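Local coordinates for HpcH/HpaI aldolase/citrate lyase family protein (Burkholderia cenocepacia, PDB 4MF4) that belongs to the HpcH/HpaI aldolase/citrate lyase family, each of the six chains of its assembly folding as a TIM barrel, at residues L16-R19 with L20-D24; V253-L256 with L257-T260. All blocks are in the same frame, centred on the assembly; numbering follows the deposited sequence. Where two conformers were deposited one is given.

Interaction 1 (L16-R19 with L20-D24); sequences LKQR and LRDGD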
loop_
_atom_site.group_PDB
_atom_site.type_symbol
_atom_site.label_atom_id
_atom_site.label_comp_id
_atom_site.label_asym_id
_atom_site.label_seq_id
_atom_site.Cartn_x
_atom_site.Cartn_y
_atom_site.Cartn_z
ATOM N N LEU A 16 1.367 -17.827 26.124
ATOM C CA LEU A 16 1.282 -16.620 26.933
ATOM C C LEU A 16 0.123 -16.732 27.907
ATOM O O LEU A 16 0.260 -16.380 29.092
ATOM C CB LEU A 16 1.139 -15.358 26.076
ATOM C CG LEU A 16 1.274 -14.054 26.846
ATOM C CD1 LEU A 16 2.677 -13.898 27.409
ATOM C CD2 LEU A 16 0.924 -12.848 25.981
ATOM N N LYS A 17 -1.015 -17.229 27.429
ATOM C CA LYS A 17 -2.161 -17.472 28.299
ATOM C C LYS A 17 -1.816 -18.479 29.395
ATOM O O LYS A 17 -2.179 -18.287 30.564
ATOM C CB LYS A 17 -3.362 -18.011 27.522
ATOM C CG LYS A 17 -4.651 -17.999 28.308
ATOM C CD LYS A 17 -5.807 -18.668 27.540
ATOM C CE LYS A 17 -7.124 -18.636 28.338
ATOM N NZ LYS A 17 -8.326 -19.001 27.514
ATOM N N GLN A 18 -1.148 -19.565 28.989
ATOM C CA GLN A 18 -0.857 -20.648 29.912
ATOM C C GLN A 18 0.076 -20.135 31.019
ATOM O O GLN A 18 -0.166 -20.360 32.211
ATOM C CB GLN A 18 -0.292 -21.842 29.140
ATOM C CG GLN A 18 0.203 -22.996 29.992
ATOM C CD GLN A 18 1.682 -22.847 30.329
ATOM O OE1 GLN A 18 2.538 -22.801 29.430
ATOM N NE2 GLN A 18 1.990 -22.753 31.617
ATOM N N ARG A 19 1.143 -19.449 30.622
ATOM C CA ARG A 19 2.060 -18.856 31.596
ATOM C C ARG A 19 1.374 -17.820 32.487
ATOM O O ARG A 19 1.573 -17.841 33.705
ATOM C CB ARG A 19 3.280 -18.260 30.904
ATOM C CG ARG A 19 4.248 -19.314 30.378
ATOM C CD ARG A 19 5.336 -18.684 29.522
ATOM N NE ARG A 19 4.935 -18.478 28.140
ATOM C CZ ARG A 19 5.629 -17.747 27.280
ATOM N NH1 ARG A 19 6.719 -17.133 27.689
ATOM N NH2 ARG A 19 5.223 -17.595 26.037
ATOM N N LEU A 20 0.552 -16.943 31.904
ATOM C CA LEU A 20 -0.201 -15.936 32.704
ATOM C C LEU A 20 -1.073 -16.557 33.803
ATOM O O LEU A 20 -1.105 -16.039 34.928
ATOM C CB LEU A 20 -1.101 -15.060 31.846
ATOM C CG LEU A 20 -0.457 -13.948 31.013
ATOM C CD1 LEU A 20 -1.547 -13.436 30.114
ATOM C CD2 LEU A 20 0.140 -12.824 31.848
ATOM N N ARG A 21 -1.791 -17.630 33.462
ATOM C CA ARG A 21 -2.700 -18.307 34.399
ATOM C C ARG A 21 -1.968 -19.239 35.363
ATOM O O ARG A 21 -2.445 -19.434 36.468
ATOM C CB ARG A 21 -3.743 -19.177 33.663
ATOM C CG ARG A 21 -4.853 -18.438 32.917
ATOM C CD ARG A 21 -5.834 -19.488 32.400
ATOM N NE ARG A 21 -6.962 -18.983 31.622
ATOM C CZ ARG A 21 -8.036 -18.358 32.120
ATOM N NH1 ARG A 21 -8.148 -18.107 33.430
ATOM N NH2 ARG A 21 -9.013 -17.954 31.289
ATOM N N ASP A 22 -0.865 -19.854 34.925
ATOM C CA ASP A 22 -0.256 -20.991 35.666
ATOM C C ASP A 22 1.078 -20.704 36.335
ATOM O O ASP A 22 1.408 -21.367 37.305
ATOM C CB ASP A 22 -0.031 -22.214 34.759
ATOM C CG ASP A 22 -1.335 -22.825 34.230
ATOM O OD1 ASP A 22 -2.398 -22.656 34.871
ATOM O OD2 ASP A 22 -1.295 -23.478 33.156
ATOM N N GLY A 23 1.853 -19.762 35.805
ATOM C CA GLY A 23 3.204 -19.523 36.291
ATOM C C GLY A 23 3.220 -18.377 37.273
ATOM O O GLY A 23 2.205 -17.699 37.438
ATOM N N ASP A 24 4.355 -18.182 37.953
ATOM C CA ASP A 24 4.599 -16.999 38.815
ATOM C C ASP A 24 5.705 -16.073 38.246
ATOM O O ASP A 24 5.950 -14.983 38.780
ATOM C CB ASP A 24 4.942 -17.425 40.250
#

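Interaction 2 (V253-L256 with L257-T260); sequences VSWL and LRAT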
loop_
_atom_site.group_PDB
_atom_site.type_symbol
_atom_site.label_atom_id
_atom_site.label_comp_id
_atom_site.label_asym_id
_atom_site.label_seq_id
_atom_site.Cartn_x
_atom_site.Cartn_y
_atom_site.Cartn_z
ATOM N N VAL A 253 9.809 2.642 19.182
ATOM C CA VAL A 253 10.213 3.964 18.713
ATOM C C VAL A 253 11.020 4.703 19.788
ATOM O O VAL A 253 11.910 5.478 19.467
ATOM C CB VAL A 253 9.005 4.825 18.269
ATOM C CG1 VAL A 253 8.052 5.125 19.408
ATOM C CG2 VAL A 253 9.460 6.115 17.648
ATOM N N SER A 254 10.676 4.483 21.061
ATOM C CA SER A 254 11.393 5.107 22.170
ATOM C C SER A 254 12.847 4.605 22.254
ATOM O O SER A 254 13.805 5.376 22.432
ATOM C CB SER A 254 10.638 4.840 23.475
ATOM O OG SER A 254 9.294 5.319 23.361
ATOM N N TRP A 255 13.021 3.299 22.133
ATOM C CA TRP A 255 14.396 2.736 22.146
ATOM C C TRP A 255 15.217 3.192 20.955
ATOM O O TRP A 255 16.408 3.487 21.112
ATOM C CB TRP A 255 14.374 1.207 22.195
ATOM C CG TRP A 255 13.898 0.732 23.577
ATOM C CD1 TRP A 255 12.778 0.003 23.861
ATOM C CD2 TRP A 255 14.566 0.928 24.821
ATOM N NE1 TRP A 255 12.688 -0.228 25.204
ATOM C CE2 TRP A 255 13.765 0.343 25.820
ATOM C CE3 TRP A 255 15.736 1.604 25.195
ATOM C CZ2 TRP A 255 14.102 0.367 27.147
ATOM C CZ3 TRP A 255 16.088 1.609 26.532
ATOM C CH2 TRP A 255 15.255 1.018 27.498
ATOM N N LEU A 256 14.565 3.267 19.791
ATOM C CA LEU A 256 15.211 3.726 18.579
ATOM C C LEU A 256 15.763 5.131 18.699
ATOM O O LEU A 256 16.915 5.387 18.336
ATOM C CB LEU A 256 14.226 3.655 17.387
ATOM C CG LEU A 256 14.721 4.172 16.051
ATOM C CD1 LEU A 256 15.929 3.416 15.555
ATOM C CD2 LEU A 256 13.624 4.097 15.018
ATOM N N LEU A 257 14.950 6.043 19.231
ATOM C CA LEU A 257 15.391 7.406 19.466
ATOM C C LEU A 257 16.470 7.476 20.545
ATOM O O LEU A 257 17.505 8.135 20.368
ATOM C CB LEU A 257 14.205 8.292 19.868
ATOM C CG LEU A 257 13.413 8.754 18.664
ATOM C CD1 LEU A 257 12.006 9.187 19.043
ATOM C CD2 LEU A 257 14.160 9.865 17.919
ATOM N N ARG A 258 16.258 6.800 21.652
ATOM C CA ARG A 258 17.221 6.909 22.742
ATOM C C ARG A 258 18.618 6.424 22.287
ATOM O O ARG A 258 19.619 7.128 22.472
ATOM C CB ARG A 258 16.717 6.178 23.999
ATOM C CG ARG A 258 17.672 6.254 25.203
ATOM C CD ARG A 258 17.169 5.340 26.325
ATOM N NE ARG A 258 17.966 5.324 27.554
ATOM C CZ ARG A 258 17.802 6.173 28.577
ATOM N NH1 ARG A 258 16.930 7.174 28.518
ATOM N NH2 ARG A 258 18.538 6.040 29.666
ATOM N N ALA A 259 18.671 5.237 21.685
ATOM C CA ALA A 259 19.911 4.636 21.269
ATOM C C ALA A 259 20.639 5.392 20.174
ATOM O O ALA A 259 21.886 5.526 20.240
ATOM C CB ALA A 259 19.676 3.214 20.828
ATOM N N THR A 260 19.904 5.855 19.156
ATOM C CA THR A 260 20.525 6.686 18.097
ATOM C C THR A 260 21.007 8.018 18.648
ATOM O O THR A 260 22.071 8.472 18.308
ATOM C CB THR A 260 19.600 6.918 16.845
ATOM O OG1 THR A 260 18.343 7.496 17.225
ATOM C CG2 THR A 260 19.332 5.598 16.154
#

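Interaction 1 (L16-R19 with L20-D24)
Leu-16 O receives Leu-20 N, and the same i to i+4 pattern runs on through the end of helix 15-22, finishing with Gly-23 N on Arg-19 O at 2.9 Å. The bond from Asp-22 N to Gln-18 O is short at 2.8 Å but bent, with an N-H...O angle of 134°; the same N-H also makes a weak bond to Arg-19 O. Gly-23 then leaves helical backbone angles and the chain turns away.

One turn apart, Lys-17 and Arg-21 run alongside each other and point the same way. Lys-17 brings its CG round beside its own carbonyl carbon (chi1 -168°) and continues fully extended, which slides CE up to the edge of the Arg-21 guanidinium, in its plane, 3.3 Å from NE. The two cationic ends, Lys-17 NZ and Arg-21 NH2, are 4.0 Å apart, but each has company: NZ donates to the carbonyls of Ala-157 and Val-159, and NH2 makes a salt bridge to Asp-184. Those partners probably offset the repulsion.

On the exposed side Gln-18 and Asp-22 cross at about a right angle, with Gln-18 CG 3.5 Å from Asp-22 OD2. Their amide and carboxylate planes are 29° apart. Leu-16 and Leu-20 face inward, Leu-16 CG lying 4.4 Å from Leu-20 CD1. Both rest on Leu-27 of strand 27-32, and Leu-16 also on strand 80-84; Arg-19, modelled in two conformers, reaches the same two strands, while Gln-18, Arg-21 and Asp-22 are exposed.

Leu-27, Glu-80, Val-159 and Asp-184 all lie at or just before the starts of barrel strands, which makes this an N-terminal helix lying across the N-terminal end of a TIM barrel.

Interaction 2 (V253-L256 with L257-T260)
Leu-256 O is gripped twice by Thr-260: the hydroxyl OG1 donates to it at 2.8 Å, and the backbone N at 3.1 Å. This doubled bond lies in helix 252-268, which follows the last strand of the TIM barrel. Thr-260 holds OG1 between its backbone N and carbonyl carbon (chi1 56°), and that rotation swings the hydroxyl back along the helix to the carbonyl one turn earlier. The buried hydroxyl thus finds its acceptor within its own helix. Its methyl CG2 meets Leu-256 CD1 at 4.1 Å, and the second subunit presses Leu-43 against both residues.

Around the helix, Val-253 CG2 touches Leu-257 CD1 at 4.2 Å, on a side packed by Met-139 and Phe-145 of the third subunit. Ala-259 packs on Ala-259 of the second subunit. The helix leaves its own barrel and packs on neighbouring subunits, consistent with an exchanged last helix.

Trp-255 and Arg-258 lie side by side, heading the same way, with ring and guanidinium planes almost perpendicular, 84° apart. The indole NE1 is tied to Val-249 O, which helps to fix the ring's rotation. Arg-258 touches a crystal neighbour, and the course of its exposed end may owe something to the lattice. Against the ring it runs straight from CG to NE, and its aliphatic CD, rather than the charged end, comes to 3.9 Å from Trp-255 CZ3.

Overall arrangement
Each interaction joins successive turns of one helix, 15-22 in the first and 252-268 in the second; they sit at opposite ends of the chain, with centres 30 Å apart and nearest atoms about 17 Å apart. Interaction 1 belongs to the helix before the first barrel strand and interaction 2 to the one after the last. The first is partly buried, lies within its own subunit and is rich in charge, with lysine and arginine tips satisfied by other parts of the same chain. The second is buried, mostly apolar and enclosed by two neighbouring subunits; its polar partners are a helix carbonyl, the preceding strand and Tyr-48 of the second subunit.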